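Putative peptidyl-arginine deiminase (Chlorobium tepidum, PDB 1XKN) probably acts as a deiminase, hydrolysing the guanidinium group of agmatine or of arginine residues in peptides to a ureido group, with release of ammonia. Local coordinates at residues A[161-166]-A[222-227]; A[199-204]-A[257-262]; A[226-231]-A[263-268]. One frame throughout, in Å; residues are numbered along the deposited sequence.

Contact 1: A[161-166]-A[222-227]; sequences DVNGAG and ARFVNE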
loop_
_atom_site.group_PDB
_atom_site.type_symbol
_atom_site.label_atom_id
_atom_site.label_comp_id
_atom_site.label_asym_id
_atom_site.label_seq_id
_atom_site.Cartn_x
_atom_site.Cartn_y
_atom_site.Cartn_z
ATOM N N ASP A 161 -2.556 -2.084 7.974
ATOM C CA ASP A 161 -1.938 -3.315 7.492
ATOM C C ASP A 161 -2.562 -4.458 8.285
ATOM O O ASP A 161 -2.509 -4.464 9.514
ATOM C CB ASP A 161 -0.422 -3.270 7.698
ATOM C CG ASP A 161 0.292 -4.436 7.039
ATOM O OD1 ASP A 161 0.438 -5.492 7.687
ATOM O OD2 ASP A 161 0.691 -4.296 5.864
ATOM N N VAL A 162 -3.161 -5.417 7.586
ATOM C CA VAL A 162 -3.829 -6.533 8.256
ATOM C C VAL A 162 -3.108 -7.873 8.138
ATOM O O VAL A 162 -2.348 -8.100 7.197
ATOM C CB VAL A 162 -5.276 -6.701 7.726
ATOM C CG1 VAL A 162 -6.045 -5.400 7.904
ATOM C CG2 VAL A 162 -5.256 -7.105 6.253
ATOM N N ASN A 163 -3.347 -8.766 9.096
ATOM C CA ASN A 163 -2.705 -10.077 9.065
ATOM C C ASN A 163 -3.630 -11.115 8.431
ATOM O O ASN A 163 -3.273 -12.286 8.303
ATOM C CB ASN A 163 -2.287 -10.505 10.481
ATOM C CG ASN A 163 -3.433 -11.079 11.287
ATOM O OD1 ASN A 163 -4.566 -10.617 11.192
ATOM N ND2 ASN A 163 -3.137 -12.088 12.096
ATOM N N GLY A 164 -4.820 -10.669 8.034
ATOM C CA GLY A 164 -5.781 -11.550 7.387
ATOM C C GLY A 164 -6.496 -12.519 8.306
ATOM O O GLY A 164 -7.181 -13.435 7.845
ATOM N N ALA A 165 -6.348 -12.320 9.611
ATOM C CA ALA A 165 -6.983 -13.201 10.575
ATOM C C ALA A 165 -7.544 -12.448 11.772
ATOM O O ALA A 165 -7.749 -13.034 12.837
ATOM C CB ALA A 165 -5.993 -14.263 11.040
ATOM N N GLY A 166 -7.776 -11.150 11.610
ATOM C CA GLY A 166 -8.344 -10.383 12.705
ATOM C C GLY A 166 -7.519 -9.242 13.265
ATOM O O GLY A 166 -8.043 -8.414 14.015
ATOM N N ALA A 222 6.204 -0.640 9.442
ATOM C CA ALA A 222 5.916 -2.002 9.873
ATOM C C ALA A 222 4.879 -2.671 8.982
ATOM O O ALA A 222 3.916 -2.032 8.543
ATOM C CB ALA A 222 5.440 -1.989 11.317
ATOM N N ARG A 223 5.070 -3.965 8.728
ATOM C CA ARG A 223 4.174 -4.724 7.854
ATOM C C ARG A 223 4.023 -6.187 8.273
ATOM O O ARG A 223 4.983 -6.822 8.696
ATOM C CB ARG A 223 4.726 -4.713 6.422
ATOM C CG ARG A 223 4.967 -3.343 5.803
ATOM C CD ARG A 223 3.666 -2.724 5.320
ATOM N NE ARG A 223 2.951 -3.628 4.424
ATOM C CZ ARG A 223 3.305 -3.880 3.169
ATOM N NH1 ARG A 223 2.598 -4.728 2.438
ATOM N NH2 ARG A 223 4.354 -3.269 2.640
ATOM N N PHE A 224 2.814 -6.725 8.152
ATOM C CA PHE A 224 2.612 -8.138 8.452
ATOM C C PHE A 224 3.192 -8.891 7.252
ATOM O O PHE A 224 3.028 -8.449 6.116
ATOM C CB PHE A 224 1.120 -8.473 8.572
ATOM C CG PHE A 224 0.569 -8.313 9.957
ATOM C CD1 PHE A 224 0.966 -9.176 10.978
ATOM C CD2 PHE A 224 -0.329 -7.292 10.247
ATOM C CE1 PHE A 224 0.478 -9.020 12.272
ATOM C CE2 PHE A 224 -0.820 -7.129 11.532
ATOM C CZ PHE A 224 -0.417 -7.994 12.550
ATOM N N VAL A 225 3.886 -10.002 7.497
ATOM C CA VAL A 225 4.444 -10.809 6.409
ATOM C C VAL A 225 3.742 -12.163 6.409
ATOM O O VAL A 225 3.749 -12.882 5.411
ATOM C CB VAL A 225 5.981 -11.010 6.526
ATOM C CG1 VAL A 225 6.700 -9.709 6.189
ATOM C CG2 VAL A 225 6.349 -11.484 7.919
ATOM N N ASN A 226 3.161 -12.507 7.553
ATOM C CA ASN A 226 2.371 -13.721 7.714
ATOM C C ASN A 226 1.467 -13.521 8.927
ATOM O O ASN A 226 1.537 -12.490 9.600
ATOM C CB ASN A 226 3.237 -14.994 7.838
ATOM C CG ASN A 226 4.103 -15.020 9.077
ATOM O OD1 ASN A 226 3.614 -14.930 10.198
ATOM N ND2 ASN A 226 5.412 -15.163 8.874
ATOM N N GLU A 227 0.606 -14.495 9.188
ATOM C CA GLU A 227 -0.358 -14.428 10.278
ATOM C C GLU A 227 0.150 -13.944 11.634
ATOM O O GLU A 227 -0.564 -13.233 12.347
ATOM C CB GLU A 227 -1.017 -15.797 10.431
ATOM C CG GLU A 227 -2.388 -15.776 11.059
ATOM C CD GLU A 227 -3.201 -16.995 10.670
ATOM O OE1 GLU A 227 -2.865 -18.112 11.120
ATOM O OE2 GLU A 227 -4.162 -16.834 9.890
HETATM O O HOH W 1 1.269 -6.739 4.697
HETATM O O HOH W 2 -4.028 -14.828 7.657
#

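Contact 2: A[199-204]-A[257-262]; sequences IEKVLW and TGLDGK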
loop_
_atom_site.group_PDB
_atom_site.type_symbol
_atom_site.label_atom_id
_atom_site.label_comp_id
_atom_site.label_asym_id
_atom_site.label_seq_id
_atom_site.Cartn_x
_atom_site.Cartn_y
_atom_site.Cartn_z
ATOM N N ILE A 199 -12.237 -6.683 11.328
ATOM C CA ILE A 199 -11.115 -7.046 12.181
ATOM C C ILE A 199 -11.548 -7.121 13.645
ATOM O O ILE A 199 -12.623 -6.633 14.011
ATOM C CB ILE A 199 -9.925 -6.070 11.991
ATOM C CG1 ILE A 199 -10.382 -4.617 12.119
ATOM C CG2 ILE A 199 -9.291 -6.306 10.626
ATOM C CD1 ILE A 199 -10.513 -4.139 13.550
ATOM N N GLU A 200 -10.725 -7.761 14.473
ATOM C CA GLU A 200 -11.041 -7.945 15.887
ATOM C C GLU A 200 -10.151 -7.188 16.861
ATOM O O GLU A 200 -10.591 -6.835 17.957
ATOM C CB GLU A 200 -10.992 -9.432 16.250
ATOM C CG GLU A 200 -12.221 -10.228 15.838
ATOM C CD GLU A 200 -12.386 -10.329 14.340
ATOM O OE1 GLU A 200 -11.518 -10.941 13.683
ATOM O OE2 GLU A 200 -13.390 -9.799 13.821
ATOM N N LYS A 201 -8.903 -6.953 16.473
ATOM C CA LYS A 201 -7.969 -6.248 17.341
ATOM C C LYS A 201 -7.133 -5.251 16.560
ATOM O O LYS A 201 -6.539 -5.590 15.536
ATOM C CB LYS A 201 -7.047 -7.255 18.043
ATOM C CG LYS A 201 -6.085 -6.642 19.063
ATOM C CD LYS A 201 -5.253 -7.725 19.737
ATOM C CE LYS A 201 -4.357 -7.162 20.830
ATOM N NZ LYS A 201 -3.542 -8.242 21.472
ATOM N N VAL A 202 -7.100 -4.016 17.047
ATOM C CA VAL A 202 -6.320 -2.968 16.418
ATOM C C VAL A 202 -5.057 -2.741 17.232
ATOM O O VAL A 202 -5.116 -2.496 18.440
ATOM C CB VAL A 202 -7.104 -1.640 16.334
ATOM C CG1 VAL A 202 -6.254 -0.576 15.656
ATOM C CG2 VAL A 202 -8.402 -1.853 15.569
ATOM N N LEU A 203 -3.915 -2.835 16.563
ATOM C CA LEU A 203 -2.622 -2.645 17.207
ATOM C C LEU A 203 -2.109 -1.258 16.846
ATOM O O LEU A 203 -1.738 -1.001 15.697
ATOM C CB LEU A 203 -1.639 -3.710 16.716
ATOM C CG LEU A 203 -2.034 -5.174 16.925
ATOM C CD1 LEU A 203 -1.058 -6.071 16.185
ATOM C CD2 LEU A 203 -2.046 -5.503 18.412
ATOM N N TRP A 204 -2.080 -0.366 17.828
ATOM C CA TRP A 204 -1.640 1.003 17.594
ATOM C C TRP A 204 -0.169 1.291 17.848
ATOM O O TRP A 204 0.276 1.312 18.997
ATOM C CB TRP A 204 -2.461 1.978 18.441
ATOM C CG TRP A 204 -3.915 2.012 18.124
ATOM C CD1 TRP A 204 -4.882 1.174 18.596
ATOM C CD2 TRP A 204 -4.578 2.963 17.283
ATOM N NE1 TRP A 204 -6.114 1.549 18.102
ATOM C CE2 TRP A 204 -5.953 2.641 17.291
ATOM C CE3 TRP A 204 -4.142 4.055 16.519
ATOM C CZ2 TRP A 204 -6.898 3.375 16.570
ATOM C CZ3 TRP A 204 -5.083 4.786 15.800
ATOM C CH2 TRP A 204 -6.447 4.438 15.830
ATOM N N THR A 257 0.590 -8.918 21.185
ATOM C CA THR A 257 0.248 -10.316 20.964
ATOM C C THR A 257 -0.895 -10.497 19.977
ATOM O O THR A 257 -1.613 -9.551 19.658
ATOM C CB THR A 257 -0.178 -10.977 22.274
ATOM O OG1 THR A 257 -1.304 -10.270 22.811
ATOM C CG2 THR A 257 0.964 -10.950 23.280
ATOM N N GLY A 258 -1.052 -11.728 19.505
ATOM C CA GLY A 258 -2.126 -12.034 18.585
ATOM C C GLY A 258 -3.383 -12.294 19.389
ATOM O O GLY A 258 -3.394 -12.106 20.610
ATOM N N LEU A 259 -4.445 -12.726 18.721
ATOM C CA LEU A 259 -5.699 -13.003 19.417
ATOM C C LEU A 259 -5.518 -14.108 20.460
ATOM O O LEU A 259 -6.224 -14.140 21.471
ATOM C CB LEU A 259 -6.779 -13.402 18.409
ATOM C CG LEU A 259 -7.080 -12.381 17.304
ATOM C CD1 LEU A 259 -8.086 -12.963 16.328
ATOM C CD2 LEU A 259 -7.611 -11.100 17.926
ATOM N N ASP A 260 -4.563 -15.003 20.212
ATOM C CA ASP A 260 -4.288 -16.110 21.129
ATOM C C ASP A 260 -3.440 -15.696 22.328
ATOM O O ASP A 260 -3.085 -16.530 23.161
ATOM C CB ASP A 260 -3.587 -17.258 20.394
ATOM C CG ASP A 260 -2.356 -16.805 19.624
ATOM O OD1 ASP A 260 -1.777 -15.751 19.964
ATOM O OD2 ASP A 260 -1.956 -17.521 18.681
ATOM N N GLY A 261 -3.113 -14.410 22.406
ATOM C CA GLY A 261 -2.310 -13.919 23.510
ATOM C C GLY A 261 -0.843 -14.296 23.403
ATOM O O GLY A 261 -0.075 -14.083 24.338
ATOM N N LYS A 262 -0.454 -14.854 22.263
ATOM C CA LYS A 262 0.929 -15.260 22.032
ATOM C C LYS A 262 1.725 -14.109 21.416
ATOM O O LYS A 262 1.212 -13.362 20.585
ATOM C CB LYS A 262 0.957 -16.484 21.107
ATOM C CG LYS A 262 2.342 -17.010 20.762
ATOM C CD LYS A 262 2.264 -18.372 20.069
ATOM C CE LYS A 262 1.472 -18.310 18.764
ATOM N NZ LYS A 262 2.140 -17.462 17.735
HETATM O O HOH W 3 -1.220 -6.712 22.274
HETATM O O HOH W 4 -4.988 -10.505 22.515
#

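Contact 3: A[226-231]-A[263-268]; sequences NENTVV and PLNIVK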
loop_
_atom_site.group_PDB
_atom_site.type_symbol
_atom_site.label_atom_id
_atom_site.label_comp_id
_atom_site.label_asym_id
_atom_site.label_seq_id
_atom_site.Cartn_x
_atom_site.Cartn_y
_atom_site.Cartn_z
ATOM N N ASN A 226 3.161 -12.507 7.553
ATOM C CA ASN A 226 2.371 -13.721 7.714
ATOM C C ASN A 226 1.467 -13.521 8.927
ATOM O O ASN A 226 1.537 -12.490 9.600
ATOM C CB ASN A 226 3.237 -14.994 7.838
ATOM C CG ASN A 226 4.103 -15.020 9.077
ATOM O OD1 ASN A 226 3.614 -14.930 10.198
ATOM N ND2 ASN A 226 5.412 -15.163 8.874
ATOM N N GLU A 227 0.606 -14.495 9.188
ATOM C CA GLU A 227 -0.358 -14.428 10.278
ATOM C C GLU A 227 0.150 -13.944 11.634
ATOM O O GLU A 227 -0.564 -13.233 12.347
ATOM C CB GLU A 227 -1.017 -15.797 10.431
ATOM C CG GLU A 227 -2.388 -15.776 11.059
ATOM C CD GLU A 227 -3.201 -16.995 10.670
ATOM O OE1 GLU A 227 -2.865 -18.112 11.120
ATOM O OE2 GLU A 227 -4.162 -16.834 9.890
ATOM N N ASN A 228 1.368 -14.323 12.005
ATOM C CA ASN A 228 1.896 -13.906 13.298
ATOM C C ASN A 228 3.274 -13.266 13.249
ATOM O O ASN A 228 3.979 -13.230 14.257
ATOM C CB ASN A 228 1.894 -15.095 14.274
ATOM C CG ASN A 228 2.712 -16.278 13.779
ATOM O OD1 ASN A 228 2.540 -17.403 14.260
ATOM N ND2 ASN A 228 3.608 -16.038 12.833
ATOM N N THR A 229 3.653 -12.732 12.090
ATOM C CA THR A 229 4.963 -12.104 11.966
ATOM C C THR A 229 4.911 -10.701 11.379
ATOM O O THR A 229 4.293 -10.469 10.341
ATOM C CB THR A 229 5.910 -12.963 11.105
ATOM O OG1 THR A 229 5.995 -14.280 11.666
ATOM C CG2 THR A 229 7.303 -12.346 11.074
ATOM N N VAL A 230 5.567 -9.768 12.061
ATOM C CA VAL A 230 5.622 -8.386 11.617
ATOM C C VAL A 230 7.062 -7.990 11.338
ATOM O O VAL A 230 7.955 -8.264 12.143
ATOM C CB VAL A 230 5.068 -7.420 12.688
ATOM C CG1 VAL A 230 5.233 -5.972 12.230
ATOM C CG2 VAL A 230 3.607 -7.721 12.949
ATOM N N VAL A 231 7.291 -7.376 10.183
ATOM C CA VAL A 231 8.625 -6.902 9.857
ATOM C C VAL A 231 8.594 -5.415 10.169
ATOM O O VAL A 231 7.622 -4.726 9.852
ATOM C CB VAL A 231 8.994 -7.121 8.359
ATOM C CG1 VAL A 231 9.202 -8.599 8.092
ATOM C CG2 VAL A 231 7.914 -6.555 7.445
ATOM N N PRO A 263 2.992 -13.941 21.829
ATOM C CA PRO A 263 3.795 -12.850 21.268
ATOM C C PRO A 263 3.995 -12.956 19.761
ATOM O O PRO A 263 4.249 -14.037 19.229
ATOM C CB PRO A 263 5.112 -12.948 22.044
ATOM C CG PRO A 263 5.182 -14.397 22.433
ATOM C CD PRO A 263 3.761 -14.710 22.822
ATOM N N LEU A 264 3.862 -11.830 19.069
ATOM C CA LEU A 264 4.055 -11.816 17.627
ATOM C C LEU A 264 5.547 -11.942 17.343
ATOM O O LEU A 264 6.377 -11.501 18.138
ATOM C CB LEU A 264 3.536 -10.502 17.032
ATOM C CG LEU A 264 2.040 -10.216 17.189
ATOM C CD1 LEU A 264 1.713 -8.825 16.658
ATOM C CD2 LEU A 264 1.246 -11.279 16.447
ATOM N N ASN A 265 5.884 -12.559 16.217
ATOM C CA ASN A 265 7.275 -12.707 15.816
ATOM C C ASN A 265 7.664 -11.388 15.166
ATOM O O ASN A 265 6.951 -10.894 14.294
ATOM C CB ASN A 265 7.423 -13.843 14.802
ATOM C CG ASN A 265 7.026 -15.191 15.369
ATOM O OD1 ASN A 265 6.231 -15.919 14.766
ATOM N ND2 ASN A 265 7.576 -15.534 16.527
ATOM N N ILE A 266 8.787 -10.819 15.589
ATOM C CA ILE A 266 9.236 -9.542 15.048
ATOM C C ILE A 266 10.537 -9.693 14.270
ATOM O O ILE A 266 11.558 -10.105 14.824
ATOM C CB ILE A 266 9.448 -8.514 16.181
ATOM C CG1 ILE A 266 8.220 -8.479 17.103
ATOM C CG2 ILE A 266 9.724 -7.137 15.596
ATOM C CD1 ILE A 266 6.913 -8.124 16.416
ATOM N N VAL A 267 10.493 -9.365 12.982
ATOM C CA VAL A 267 11.669 -9.453 12.121
ATOM C C VAL A 267 12.161 -8.041 11.831
ATOM O O VAL A 267 11.393 -7.194 11.377
ATOM C CB VAL A 267 11.325 -10.156 10.787
ATOM C CG1 VAL A 267 12.524 -10.129 9.851
ATOM C CG2 VAL A 267 10.901 -11.592 11.059
ATOM N N LYS A 268 13.436 -7.785 12.099
ATOM C CA LYS A 268 14.001 -6.464 11.857
ATOM C C LYS A 268 14.398 -6.264 10.401
ATOM O O LYS A 268 14.924 -7.172 9.752
ATOM C CB LYS A 268 15.238 -6.230 12.731
ATOM C CG LYS A 268 14.976 -6.187 14.224
ATOM C CD LYS A 268 16.231 -5.750 14.969
ATOM C CE LYS A 268 16.013 -5.733 16.472
ATOM N NZ LYS A 268 15.805 -7.107 17.009
#

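Contact 1: A[161-166]-A[222-227]
D161 divides its carboxylate between two residues of the facing strand, R223 and F224. CG lies anti to the backbone N (chi1 -172°), which carries the carboxylate toward the facing strand; D161 OD1 accepts the amide hydrogen of F224 N at 2.7 Å. OD2 takes the other half, forming a salt bridge of 2.8 Å with R223 NE, and both donors lie above the carboxylate plane. The carboxylate and guanidinium planes are 68° apart, and NE alone of the guanidinium nitrogens bonds the carboxylate. A water links D161 OD2 to F224 O beside the salt bridge. V162 turns its side chain away, and its carbonyl carbon merely brushes the phenyl group. N163 then covers that ring: CB stands over its centre, 3.4 Å from the centroid, in a CH-pi contact. Its amide reaches past the ring, where ND2 gives a nearly straight bond (173°) of 2.8 Å to a lone pair of E227 O. OD1 accepts from A165 N in an Asx turn and also from L167 N, so both ends of the amide are fixed. A165 rests its CB 3.4 Å from E227 OE2, and a second water bridges that carboxylate oxygen to N163 O. The example shows how two segments running nearly the same way, their strands in different sheets, can be joined by side chains reaching across, two of them to backbone atoms, instead of by backbone pairing. Around it, E11 forms a salt bridge with R223 NH1, while F224 is packed by L167 and L169 of strand 167-171 and by V230 of strand 229-233.

Contact 2: A[199-204]-A[257-262]
K201 NZ is gripped by three oxygens: the carbonyl of T257 and two waters. The direct bond, from K201 NZ to T257 O, measures 3.0 Å, and the ammonium group approaches from above the carbonyl plane, 51° out of it. One water, 2.9 Å from K201 NZ, accepts from it and from T257 N; the other accepts from the same nitrogen and donates to G258 O. The lysine is therefore tied to the loop backbone through one direct and two water-mediated links, while T257 OG1, though near, is poorly angled for a bond. Reach is what makes this possible. CG lies anti to the backbone N (chi1 -176°) and the chain beyond it is fully extended, carrying the charge from strand 201-204 across to the loop.

Closer to the strand, the contact becomes apolar. L259 CD2 lies against the root of the lysine, 3.9 Å from K201 CB, and also near E200 CB. This methyl group thus bridges two consecutive residues and flanks the aliphatic base of the polar arm. L203 adds a looser touch, its CD2 standing 4.3 Å from T257 O.

The loop keeps its shape by internal bonds. A type I turn runs from G258 to G261, with G261 N bonded to G258 O at 2.9 Å; G258 N in turn donates to K262 O, and D260 OD1 accepts from K262 N in an Asx turn. With G261 at positive phi (75°), this is the pattern of a type I turn with a G1 bulge, here set in the connection from helix 243-253 to strand 265-269 and tethered by a lysine to the edge strand of a neighbouring sheet.

Contact 3: A[226-231]-A[263-268]
V267 touches both T229 and V231 of the adjoining strand, one with each part of its branched side chain. Its CG2 meets T229 CG2 at 3.7 Å, while its CB faces V231 CG1 at 3.8 Å. V231 and V267 lie side by side, pointing the same way, on the face that also carries T229 and N265. V230 and I266 share the opposite face, where the packing is looser. I266 CD1 comes to 4.2 Å from V230 CB, brought back toward the neighbouring strand by the bend of the chain at chi2 (-59°). L264, from the loop before the strand, reaches V230 as well, its CD1 lying 4.3 Å from V230 CG2.

The backbones fix this register. N265 N donates to N228 O at 2.8 Å, V230 N to N265 O, and V267 N to V230 O at 2.9 Å, with the strand axes 23° apart. Carbonyls also receive CA-H contacts, as where V231 CA approaches V267 O at 3.2 Å.

At the entrance, N265 CB settles beside T229 OG1. That hydroxyl donates to N226 OD1, which also accepts from N228 N in an Asx turn; the bonds brace the type I turn leading into the strand. Helix 243-253 covers V230 and I266 through L253, and helix 305-316 meets V231 and V267 on the other face. Parallel strands 229-233 and 265-269, joined through helix 243-253, make a classic beta-alpha-beta crossover.

Overall arrangement
The three contacts grade from interior to surface. Contact 1 is buried and joins the sheet of strands 160-162, 167-171 and 201-205 to that of strands 222-226, 229-233 and 265-269, largely by polar side chains; contact 3, partly buried, joins neighbours within the second sheet by backbone bonds and apolar packing; contact 2, at the surface, ties strand 201-205 of the first to a loop, pairing one lysine and two waters with a small apolar patch around L259. They also touch one another: N226 and E227 belong to contacts 1 and 3, R223 O pairs with V231 N, and G166 O receives E200 N and K201 N. The arrangement is consistent with the alpha/beta propeller of guanidine-modifying enzymes.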